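PDB 4NV1: formyltransferase from Francisella tularensis subsp. tularensis, which is a formyltransferase-family protein that pairs a formyl transferase domain with a C-terminal dimerization domain and binds dTDP-4-amino-4,6-dideoxyglucose. Local coordinates for residues S110-L115 / L212-H217; P95-Y100 / Q136-V141; I117-H122 / A152-K157. One frame throughout, in Å; residues are numbered along the deposited sequence.

Interaction 1 of 3, residues S110-L115 / L212-H217; sequences SIINKL and LRAMTH. With 0FX (dTDP-4-amino-4,6-dideoxyglucose), chain I.
Where the formyl transferase domain meets the C-terminal dimerization domain, I111 and I112 near the end of helix 106-113 pack against A214, the last helical residue of 205-214. One methyl group carries most of this apolar contact: A214 CB lies 3.6 Å from I111 CB and equally 3.6 Å from I112 CG1. The backbones come close here, with the CA atoms of I111 and A214 5.5 Å apart, in keeping with the small side chain of A214. The I112 side chain starts off to one side and returns through CG1, which stands anti to the carbonyl carbon (chi1 -64°).

I111 also packs on R213, the two side chains crossing obliquely. I111 CG2 touches R213 CG at 3.9 Å and sits over the centre of the guanidinium, 4.1 Å above the plane. The group's nitrogens have polar partners elsewhere: NH1 the carbonyls of E145 and N142, NE the carboxylate of D210. K114, which leaves the helix with positive phi, turns its NZ back to I111 O at 2.9 Å. K114 NZ is 4.4 Å from R213 NH2, a close pair of like charges. D210 forms salt bridges to both residues and probably offsets the repulsion, while a water weakly accepts from both.

Three residues past A214, one face of the H217 ring lies against the nucleoside sugar of the ligand, with C1 3.5 Å above the ring centre. S147 OG is hydrogen-bonded to H217 ND1. Packed helix ends thus lead into the wall of the ligand pocket, an interdomain helix-helix junction beside a nucleotide-sugar site.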
loop_
_atom_site.group_PDB
_atom_site.type_symbol
_atom_site.label_atom_id
_atom_site.label_comp_id
_atom_site.label_asym_id
_atom_site.label_seq_id
_atom_site.Cartn_x
_atom_site.Cartn_y
_atom_site.Cartn_z
ATOM N N SER A 110 -2.972 -11.821 -15.798
ATOM C CA SER A 110 -2.531 -10.986 -16.901
ATOM C C SER A 110 -1.516 -9.975 -16.419
ATOM O O SER A 110 -0.529 -9.679 -17.117
ATOM C CB SER A 110 -3.673 -10.314 -17.709
ATOM O OG SER A 110 -4.368 -11.153 -18.633
ATOM N N ILE A 111 -1.678 -9.495 -15.195
ATOM C CA ILE A 111 -0.772 -8.466 -14.706
ATOM C C ILE A 111 0.598 -9.064 -14.577
ATOM O O ILE A 111 1.640 -8.411 -14.830
ATOM C CB ILE A 111 -1.273 -7.823 -13.364
ATOM C CG1 ILE A 111 -2.415 -6.840 -13.601
ATOM C CG2 ILE A 111 -0.140 -6.996 -12.769
ATOM C CD1 ILE A 111 -3.253 -6.532 -12.362
ATOM N N ILE A 112 0.613 -10.310 -14.155
ATOM C CA ILE A 112 1.858 -11.049 -14.060
ATOM C C ILE A 112 2.458 -11.600 -15.343
ATOM O O ILE A 112 3.655 -11.411 -15.592
ATOM C CB ILE A 112 1.721 -12.196 -13.046
ATOM C CG1 ILE A 112 1.471 -11.600 -11.642
ATOM C CG2 ILE A 112 2.941 -13.126 -13.085
ATOM C CD1 ILE A 112 0.878 -12.590 -10.633
ATOM N N ASN A 113 1.665 -12.345 -16.106
ATOM C CA ASN A 113 2.190 -13.031 -17.275
ATOM C C ASN A 113 2.062 -12.308 -18.583
ATOM O O ASN A 113 2.498 -12.807 -19.553
ATOM C CB ASN A 113 1.637 -14.450 -17.328
ATOM C CG ASN A 113 0.167 -14.534 -17.711
ATOM O OD1 ASN A 113 -0.391 -13.695 -18.407
ATOM N ND2 ASN A 113 -0.450 -15.607 -17.274
ATOM N N LYS A 114 1.503 -11.113 -18.603
ATOM C CA LYS A 114 1.312 -10.259 -19.741
ATOM C C LYS A 114 0.477 -10.754 -20.906
ATOM O O LYS A 114 0.404 -10.016 -21.858
ATOM C CB LYS A 114 2.623 -9.668 -20.295
ATOM C CG LYS A 114 3.660 -9.389 -19.227
ATOM C CD LYS A 114 3.091 -8.359 -18.249
ATOM C CE LYS A 114 4.090 -7.966 -17.174
ATOM N NZ LYS A 114 3.452 -6.807 -16.457
ATOM N N LEU A 115 -0.200 -11.905 -20.829
ATOM C CA LEU A 115 -1.261 -12.196 -21.808
ATOM C C LEU A 115 -2.369 -11.144 -21.805
ATOM O O LEU A 115 -2.685 -10.580 -20.749
ATOM C CB LEU A 115 -1.777 -13.605 -21.552
ATOM C CG LEU A 115 -0.655 -14.652 -21.802
ATOM C CD1 LEU A 115 -1.219 -16.052 -21.638
ATOM C CD2 LEU A 115 0.007 -14.525 -23.181
ATOM N N LEU A 212 3.073 -7.819 -6.811
ATOM C CA LEU A 212 2.391 -7.200 -5.661
ATOM C C LEU A 212 1.082 -6.494 -6.080
ATOM O O LEU A 212 0.011 -6.652 -5.451
ATOM C CB LEU A 212 3.358 -6.245 -4.936
ATOM C CG LEU A 212 4.391 -7.059 -4.163
ATOM C CD1 LEU A 212 5.549 -6.223 -3.657
ATOM C CD2 LEU A 212 3.731 -7.868 -3.059
ATOM N N ARG A 213 1.144 -5.750 -7.180
ATOM C CA ARG A 213 -0.060 -5.152 -7.690
ATOM C C ARG A 213 -1.111 -6.122 -8.229
ATOM O O ARG A 213 -2.337 -5.893 -8.036
ATOM C CB ARG A 213 0.213 -3.963 -8.611
ATOM C CG ARG A 213 0.629 -4.336 -10.039
ATOM C CD ARG A 213 1.332 -3.184 -10.694
ATOM N NE ARG A 213 1.908 -3.453 -12.009
ATOM C CZ ARG A 213 1.354 -3.073 -13.157
ATOM N NH1 ARG A 213 0.166 -2.535 -13.177
ATOM N NH2 ARG A 213 1.971 -3.286 -14.324
ATOM N N ALA A 214 -0.672 -7.234 -8.809
ATOM C CA ALA A 214 -1.623 -8.236 -9.307
ATOM C C ALA A 214 -2.380 -8.874 -8.131
ATOM O O ALA A 214 -3.506 -9.308 -8.260
ATOM C CB ALA A 214 -0.919 -9.349 -10.070
ATOM N N MET A 215 -1.737 -8.945 -6.965
ATOM C CA MET A 215 -2.336 -9.510 -5.763
ATOM C C MET A 215 -3.059 -8.546 -4.823
ATOM O O MET A 215 -3.556 -8.988 -3.776
ATOM C CB MET A 215 -1.254 -10.248 -4.961
ATOM C CG MET A 215 -0.572 -11.414 -5.645
ATOM S SD MET A 215 -1.607 -12.802 -6.113
ATOM C CE MET A 215 -1.736 -13.696 -4.596
ATOM N N THR A 216 -3.181 -7.293 -5.246
ATOM C CA THR A 216 -3.821 -6.233 -4.519
ATOM C C THR A 216 -5.190 -5.871 -5.081
ATOM O O THR A 216 -5.348 -5.398 -6.226
ATOM C CB THR A 216 -2.918 -4.973 -4.382
ATOM O OG1 THR A 216 -1.633 -5.330 -3.825
ATOM C CG2 THR A 216 -3.599 -3.954 -3.503
ATOM N N HIS A 217 -6.194 -6.172 -4.258
ATOM C CA HIS A 217 -7.592 -6.059 -4.624
ATOM C C HIS A 217 -8.395 -5.876 -3.311
ATOM O O HIS A 217 -8.883 -6.881 -2.793
ATOM C CB HIS A 217 -8.020 -7.314 -5.372
ATOM C CG HIS A 217 -9.280 -7.144 -6.173
ATOM N ND1 HIS A 217 -9.348 -7.396 -7.528
ATOM C CD2 HIS A 217 -10.519 -6.725 -5.813
ATOM C CE1 HIS A 217 -10.561 -7.126 -7.968
ATOM N NE2 HIS A 217 -11.292 -6.715 -6.945
HETATM O O4P 0FX I . -16.212 -12.099 -10.135
HETATM P P2 0FX I . -17.228 -12.100 -8.964
HETATM O O3P 0FX I . -18.180 -10.989 -8.576
HETATM O O1G 0FX I . -17.574 -13.578 -8.486
HETATM C C1G 0FX I . -18.326 -14.450 -9.296
HETATM C C2G 0FX I . -18.267 -15.709 -8.445
HETATM O O2G 0FX I . -18.448 -15.417 -7.056
HETATM C C3G 0FX I . -16.943 -16.430 -8.609
HETATM O O3G 0FX I . -17.168 -17.668 -7.901
HETATM C C4G 0FX I . -16.649 -16.581 -10.115
HETATM N N4A 0FX I . -15.444 -17.352 -10.381
HETATM C C5G 0FX I . -16.568 -15.234 -10.843
HETATM C C6G 0FX I . -16.337 -15.417 -12.338
HETATM O O5G 0FX I . -17.813 -14.566 -10.629
HETATM O OPP 0FX I . -16.688 -11.811 -7.492
HETATM P P 0FX I . -15.439 -12.275 -6.637
HETATM O O1P 0FX I . -15.485 -13.686 -6.090
HETATM O O2P 0FX I . -15.467 -10.965 -5.860
HETATM O O5 0FX I . -14.080 -12.048 -7.477
HETATM C C5 0FX I . -13.847 -10.737 -8.009
HETATM C C4 0FX I . -12.377 -10.361 -7.959
HETATM O O4 0FX I . -12.013 -10.067 -6.622
HETATM C C3 0FX I . -11.405 -11.412 -8.400
HETATM O O3 0FX I . -11.058 -11.301 -9.789
HETATM C C2 0FX I . -10.131 -11.051 -7.635
HETATM C C1 0FX I . -10.683 -10.445 -6.345
HETATM N N11 0FX I . -10.521 -11.400 -5.244
HETATM C C61 0FX I . -11.516 -12.267 -4.959
HETATM C C51 0FX I . -11.359 -13.180 -3.938
HETATM C C5A 0FX I . -12.373 -14.235 -3.547
HETATM C C21 0FX I . -9.379 -11.389 -4.527
HETATM O O21 0FX I . -8.389 -10.505 -4.759
HETATM N N31 0FX I . -9.191 -12.211 -3.489
HETATM C C41 0FX I . -10.189 -13.080 -3.223
HETATM O O41 0FX I . -10.075 -13.974 -2.248
HETATM O O HOH W 1 5.058 -4.012 -15.669
#

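Interaction 2 of 3, residues P95-Y100 / Q136-V141; sequences PGLNPY and QEEVEV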
loop_
_atom_site.group_PDB
_atom_site.type_symbol
_atom_site.label_atom_id
_atom_site.label_comp_id
_atom_site.label_asym_id
_atom_site.label_seq_id
_atom_site.Cartn_x
_atom_site.Cartn_y
_atom_site.Cartn_z
ATOM N N PRO A 95 -15.347 -11.728 -17.537
ATOM C CA PRO A 95 -14.243 -10.826 -17.241
ATOM C C PRO A 95 -12.871 -11.312 -17.630
ATOM O O PRO A 95 -11.915 -11.003 -16.926
ATOM C CB PRO A 95 -14.322 -10.624 -15.711
ATOM C CG PRO A 95 -14.804 -11.932 -15.236
ATOM C CD PRO A 95 -15.663 -12.543 -16.351
ATOM N N GLY A 96 -12.709 -11.898 -18.803
ATOM C CA GLY A 96 -11.383 -12.000 -19.437
ATOM C C GLY A 96 -11.447 -12.103 -20.965
ATOM O O GLY A 96 -12.536 -12.108 -21.523
ATOM N N LEU A 97 -10.302 -12.058 -21.639
ATOM C CA LEU A 97 -10.269 -12.068 -23.114
ATOM C C LEU A 97 -9.942 -13.481 -23.546
ATOM O O LEU A 97 -8.790 -13.834 -23.693
ATOM C CB LEU A 97 -9.204 -11.117 -23.654
ATOM C CG LEU A 97 -9.327 -10.650 -25.111
ATOM C CD1 LEU A 97 -10.337 -9.561 -25.351
ATOM C CD2 LEU A 97 -8.024 -10.071 -25.591
ATOM N N ASN A 98 -10.957 -14.292 -23.788
ATOM C CA ASN A 98 -10.725 -15.641 -24.307
ATOM C C ASN A 98 -9.891 -15.634 -25.602
ATOM O O ASN A 98 -10.062 -14.752 -26.424
ATOM C CB ASN A 98 -12.067 -16.281 -24.645
ATOM C CG ASN A 98 -12.905 -16.644 -23.411
ATOM O OD1 ASN A 98 -13.998 -17.217 -23.538
ATOM N ND2 ASN A 98 -12.386 -16.359 -22.222
ATOM N N PRO A 99 -8.980 -16.596 -25.778
ATOM C CA PRO A 99 -8.840 -17.729 -24.906
ATOM C C PRO A 99 -7.721 -17.567 -23.865
ATOM O O PRO A 99 -7.210 -18.584 -23.414
ATOM C CB PRO A 99 -8.362 -18.796 -25.858
ATOM C CG PRO A 99 -7.456 -18.028 -26.793
ATOM C CD PRO A 99 -8.251 -16.783 -27.041
ATOM N N TYR A 100 -7.275 -16.346 -23.572
ATOM C CA TYR A 100 -6.153 -16.105 -22.622
ATOM C C TYR A 100 -6.558 -16.024 -21.130
ATOM O O TYR A 100 -7.469 -15.302 -20.775
ATOM C CB TYR A 100 -5.383 -14.859 -23.004
ATOM C CG TYR A 100 -5.013 -14.727 -24.480
ATOM C CD1 TYR A 100 -5.789 -13.923 -25.288
ATOM C CD2 TYR A 100 -3.898 -15.342 -25.044
ATOM C CE1 TYR A 100 -5.513 -13.764 -26.622
ATOM C CE2 TYR A 100 -3.588 -15.195 -26.417
ATOM C CZ TYR A 100 -4.386 -14.378 -27.191
ATOM O OH TYR A 100 -4.220 -14.159 -28.560
ATOM N N GLN A 136 -15.792 -9.453 -28.181
ATOM C CA GLN A 136 -14.822 -9.301 -27.085
ATOM C C GLN A 136 -13.931 -8.122 -27.351
ATOM O O GLN A 136 -13.739 -7.720 -28.522
ATOM C CB GLN A 136 -13.981 -10.539 -26.942
ATOM C CG GLN A 136 -12.980 -10.705 -28.078
ATOM C CD GLN A 136 -12.231 -11.981 -27.912
ATOM O OE1 GLN A 136 -11.597 -12.408 -28.853
ATOM N NE2 GLN A 136 -12.276 -12.613 -26.722
ATOM N N GLU A 137 -13.392 -7.556 -26.284
ATOM C CA GLU A 137 -12.475 -6.426 -26.452
ATOM C C GLU A 137 -11.370 -6.408 -25.401
ATOM O O GLU A 137 -11.601 -6.556 -24.169
ATOM C CB GLU A 137 -13.257 -5.119 -26.520
ATOM C CG GLU A 137 -12.403 -3.940 -26.956
ATOM C CD GLU A 137 -13.146 -2.619 -26.850
ATOM O OE1 GLU A 137 -14.400 -2.593 -26.832
ATOM O OE2 GLU A 137 -12.472 -1.566 -26.801
ATOM N N GLU A 138 -10.136 -6.271 -25.880
ATOM C CA GLU A 138 -9.006 -6.054 -24.926
ATOM C C GLU A 138 -9.085 -4.776 -24.098
ATOM O O GLU A 138 -9.722 -3.802 -24.504
ATOM C CB GLU A 138 -7.664 -6.122 -25.652
ATOM C CG GLU A 138 -6.423 -6.009 -24.799
ATOM C CD GLU A 138 -5.168 -6.361 -25.602
ATOM O OE1 GLU A 138 -5.213 -6.644 -26.800
ATOM O OE2 GLU A 138 -4.082 -6.371 -25.043
ATOM N N VAL A 139 -8.511 -4.822 -22.891
ATOM C CA VAL A 139 -8.387 -3.687 -21.983
ATOM C C VAL A 139 -6.915 -3.494 -21.640
ATOM O O VAL A 139 -6.170 -4.484 -21.483
ATOM C CB VAL A 139 -9.207 -4.025 -20.703
ATOM C CG1 VAL A 139 -8.807 -3.208 -19.518
ATOM C CG2 VAL A 139 -10.714 -3.918 -20.986
ATOM N N GLU A 140 -6.478 -2.243 -21.532
ATOM C CA GLU A 140 -5.071 -1.881 -21.243
ATOM C C GLU A 140 -4.770 -2.106 -19.757
ATOM O O GLU A 140 -5.606 -1.804 -18.880
ATOM C CB GLU A 140 -4.847 -0.369 -21.434
ATOM C CG GLU A 140 -4.781 0.114 -22.872
ATOM C CD GLU A 140 -4.137 1.493 -23.001
ATOM O OE1 GLU A 140 -4.578 2.430 -22.284
ATOM O OE2 GLU A 140 -3.201 1.639 -23.833
ATOM N N VAL A 141 -3.597 -2.622 -19.463
ATOM C CA VAL A 141 -3.127 -2.638 -18.085
ATOM C C VAL A 141 -2.083 -1.538 -17.965
ATOM O O VAL A 141 -0.974 -1.658 -18.515
ATOM C CB VAL A 141 -2.486 -3.963 -17.739
ATOM C CG1 VAL A 141 -1.999 -3.934 -16.292
ATOM C CG2 VAL A 141 -3.450 -5.094 -17.951
#
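L97 lays its CD1 methyl on the peptide group joining E137 to E138, with CD1 3.3 Å from E137 C and 3.3 Å from E138 N. The contact belongs to the edge of the mixed, Rossmann-like sheet of the formyl transferase domain: 95-100 is the loop that leaves strand 89-94, and 136-141 runs out of strand 133-139, an outermost strand of the sheet within the chain. Strand 117-123 lies between strands 89-94 and 133-139 in the sheet, and the loop reaches past it. With CG anti to the backbone N (chi1 -160°), the end of the L97 side chain comes nearer the strand than its first bond suggests. The second methyl, CD2, rests 4.0 Å from E138 CB, and these two side chains meet at a slant.

Q136 crosses L97 at about a right angle, its chain extended beyond CG, and so carries its amide past the leucine to the next carbonyl. There NE2 donates to N98 O at 3.1 Å, with an N-H...O angle of 157°. The donor lies in the carbonyl plane, on a lone pair, and the acceptor in turn lies close to the plane of the glutamine amide. NE2 has a second partner in T120 OG1 on the intervening strand, which also bonds to G96 O and N98 N and thereby ties the loop to the sheet.

Y100 N bonds to L97 O, and the torsions of N98 and P99 fit a type VIa turn; within it N98 O, the carbonyl of the cis peptide before P99, is the atom that accepts from Q136 NE2.

Interaction 3 of 3, residues I117-H122 / A152-K157; sequences IGATIH and AKVQKK
V154 meets the strand first, straddling the G118 carbonyl with its two methyls. Its CG1, anti to the backbone N (chi1 166°), comes to 3.1 Å from G118 O, a tight approach for a methyl carbon and an oxygen. V154 CG2 is 3.7 Å from G118 O and also touches I117 CG1 at 4.0 Å, where the two branched side chains cross at about a right angle. G118 contributes backbone alone, and V154 settles directly on its carbonyl; the CA atoms of G118 and V154 are 5.5 Å apart. From beyond the segment, P95 packs on V154 as well.

The carbonyl of V154 marks the next contact: A119 CB faces the helix and lies 3.9 Å from V154 O. A119 CB is also 4.3 Å from V154 CG1, so this methyl meets both the backbone and the side chain of the valine. This is the packing of an alpha/beta fold, with helix 147-170 lying on one face of the mixed sheet along strand 117-123. The axes of the two segments approach to 7.2 Å, and the N-to-C directions differ by 27°, so helix and strand run nearly the same way. Further along, I121 continues the same face, packing on L161, F162 and V165 of the helix.

K157, one turn after V154, returns to the strand, its CG 4.0 Å from A119 CB. Beyond that atom the lysine chain bends at chi2 and chi3, and its NZ forms a salt bridge with E160 and a long, weak ion pair with E137.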
loop_
_atom_site.group_PDB
_atom_site.type_symbol
_atom_site.label_atom_id
_atom_site.label_comp_id
_atom_site.label_asym_id
_atom_site.label_seq_id
_atom_site.Cartn_x
_atom_site.Cartn_y
_atom_site.Cartn_z
ATOM N N ILE A 117 -5.849 -9.143 -21.547
ATOM C CA ILE A 117 -6.966 -9.214 -20.605
ATOM C C ILE A 117 -7.985 -8.278 -21.208
ATOM O O ILE A 117 -7.677 -7.302 -21.896
ATOM C CB ILE A 117 -6.510 -8.719 -19.190
ATOM C CG1 ILE A 117 -7.658 -8.720 -18.186
ATOM C CG2 ILE A 117 -6.046 -7.273 -19.305
ATOM C CD1 ILE A 117 -8.145 -10.095 -17.831
ATOM N N GLY A 118 -9.245 -8.557 -20.926
ATOM C CA GLY A 118 -10.329 -7.770 -21.515
ATOM C C GLY A 118 -11.610 -8.454 -21.111
ATOM O O GLY A 118 -11.667 -9.084 -19.991
ATOM N N ALA A 119 -12.639 -8.282 -21.944
ATOM C CA ALA A 119 -13.944 -8.930 -21.688
ATOM C C ALA A 119 -14.484 -9.646 -22.927
ATOM O O ALA A 119 -14.286 -9.154 -23.997
ATOM C CB ALA A 119 -14.971 -7.888 -21.243
ATOM N N THR A 120 -15.131 -10.779 -22.726
ATOM C CA THR A 120 -15.660 -11.605 -23.747
ATOM C C THR A 120 -17.106 -11.976 -23.414
ATOM O O THR A 120 -17.441 -12.260 -22.236
ATOM C CB THR A 120 -14.887 -12.923 -23.776
ATOM O OG1 THR A 120 -13.507 -12.685 -23.972
ATOM C CG2 THR A 120 -15.378 -13.847 -24.937
ATOM N N ILE A 121 -17.938 -11.945 -24.460
ATOM C CA ILE A 121 -19.260 -12.578 -24.490
ATOM C C ILE A 121 -19.247 -13.681 -25.496
ATOM O O ILE A 121 -18.858 -13.505 -26.669
ATOM C CB ILE A 121 -20.342 -11.589 -24.887
ATOM C CG1 ILE A 121 -20.303 -10.378 -23.986
ATOM C CG2 ILE A 121 -21.699 -12.281 -24.866
ATOM C CD1 ILE A 121 -21.102 -9.193 -24.442
ATOM N N HIS A 122 -19.613 -14.850 -25.029
ATOM C CA HIS A 122 -19.466 -16.024 -25.847
ATOM C C HIS A 122 -20.566 -17.004 -25.520
ATOM O O HIS A 122 -21.122 -17.026 -24.406
ATOM C CB HIS A 122 -18.091 -16.671 -25.647
ATOM C CG HIS A 122 -17.898 -17.274 -24.292
ATOM N ND1 HIS A 122 -17.473 -16.545 -23.201
ATOM C CD2 HIS A 122 -18.067 -18.542 -23.854
ATOM C CE1 HIS A 122 -17.408 -17.333 -22.142
ATOM N NE2 HIS A 122 -17.788 -18.543 -22.509
ATOM N N ALA A 152 -12.116 -3.608 -12.532
ATOM C CA ALA A 152 -13.193 -2.632 -12.733
ATOM C C ALA A 152 -13.277 -2.087 -14.165
ATOM O O ALA A 152 -14.378 -1.779 -14.588
ATOM C CB ALA A 152 -13.106 -1.458 -11.776
ATOM N N LYS A 153 -12.156 -1.945 -14.876
ATOM C CA LYS A 153 -12.202 -1.647 -16.316
ATOM C C LYS A 153 -12.852 -2.774 -17.078
ATOM O O LYS A 153 -13.559 -2.491 -18.034
ATOM C CB LYS A 153 -10.815 -1.416 -16.963
ATOM C CG LYS A 153 -10.427 0.046 -16.986
ATOM C CD LYS A 153 -8.976 0.304 -16.597
ATOM C CE LYS A 153 -8.048 -0.483 -17.458
ATOM N NZ LYS A 153 -6.878 0.341 -17.822
ATOM N N VAL A 154 -12.578 -4.014 -16.687
ATOM C CA VAL A 154 -13.038 -5.196 -17.414
ATOM C C VAL A 154 -14.557 -5.279 -17.254
ATOM O O VAL A 154 -15.306 -5.375 -18.245
ATOM C CB VAL A 154 -12.277 -6.457 -16.995
ATOM C CG1 VAL A 154 -12.936 -7.728 -17.450
ATOM C CG2 VAL A 154 -10.862 -6.407 -17.615
ATOM N N GLN A 155 -14.997 -5.022 -16.035
ATOM C CA GLN A 155 -16.409 -5.087 -15.706
ATOM C C GLN A 155 -17.204 -4.096 -16.479
ATOM O O GLN A 155 -18.191 -4.440 -17.117
ATOM C CB GLN A 155 -16.653 -5.010 -14.192
ATOM C CG GLN A 155 -17.972 -5.556 -13.756
ATOM C CD GLN A 155 -18.107 -5.634 -12.229
ATOM O OE1 GLN A 155 -18.673 -4.731 -11.620
ATOM N NE2 GLN A 155 -17.598 -6.689 -11.623
ATOM N N LYS A 156 -16.791 -2.852 -16.478
ATOM C CA LYS A 156 -17.381 -1.859 -17.340
ATOM C C LYS A 156 -17.343 -2.189 -18.840
ATOM O O LYS A 156 -18.274 -1.889 -19.598
ATOM C CB LYS A 156 -16.571 -0.594 -17.115
ATOM C CG LYS A 156 -17.137 0.654 -17.745
ATOM C CD LYS A 156 -16.773 1.867 -16.894
ATOM C CE LYS A 156 -17.142 1.656 -15.420
ATOM N NZ LYS A 156 -16.027 1.951 -14.459
ATOM N N LYS A 157 -16.284 -2.836 -19.303
ATOM C CA LYS A 157 -16.237 -3.201 -20.728
ATOM C C LYS A 157 -17.311 -4.277 -20.988
ATOM O O LYS A 157 -18.078 -4.228 -21.940
ATOM C CB LYS A 157 -14.829 -3.689 -21.064
ATOM C CG LYS A 157 -14.658 -4.144 -22.512
ATOM C CD LYS A 157 -14.911 -2.984 -23.472
ATOM C CE LYS A 157 -13.851 -1.918 -23.377
ATOM N NZ LYS A 157 -14.392 -0.710 -24.040
#

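In the fold
From the N terminus, the loop 95-100 opens interaction 2, helix 106-113 opens interaction 1, and strand 117-123 opens interaction 3. Strand 133-139 then closes interaction 2 and helix 147-170 closes interaction 3, so these two cross; both segments of interaction 3 fall within the span of interaction 1, which closes last, at 212-217, and also crosses interaction 2. Interactions 2 and 3, with centres about 6 Å apart, share neighbouring strands of one sheet and are joined by the probable hydrogen bond E140 O to K153 NZ. Interaction 1 couples that domain to the C-terminal part: V141 CG1 packs on both I111 CG1 and R213 NH1, the latter from the C-terminal part.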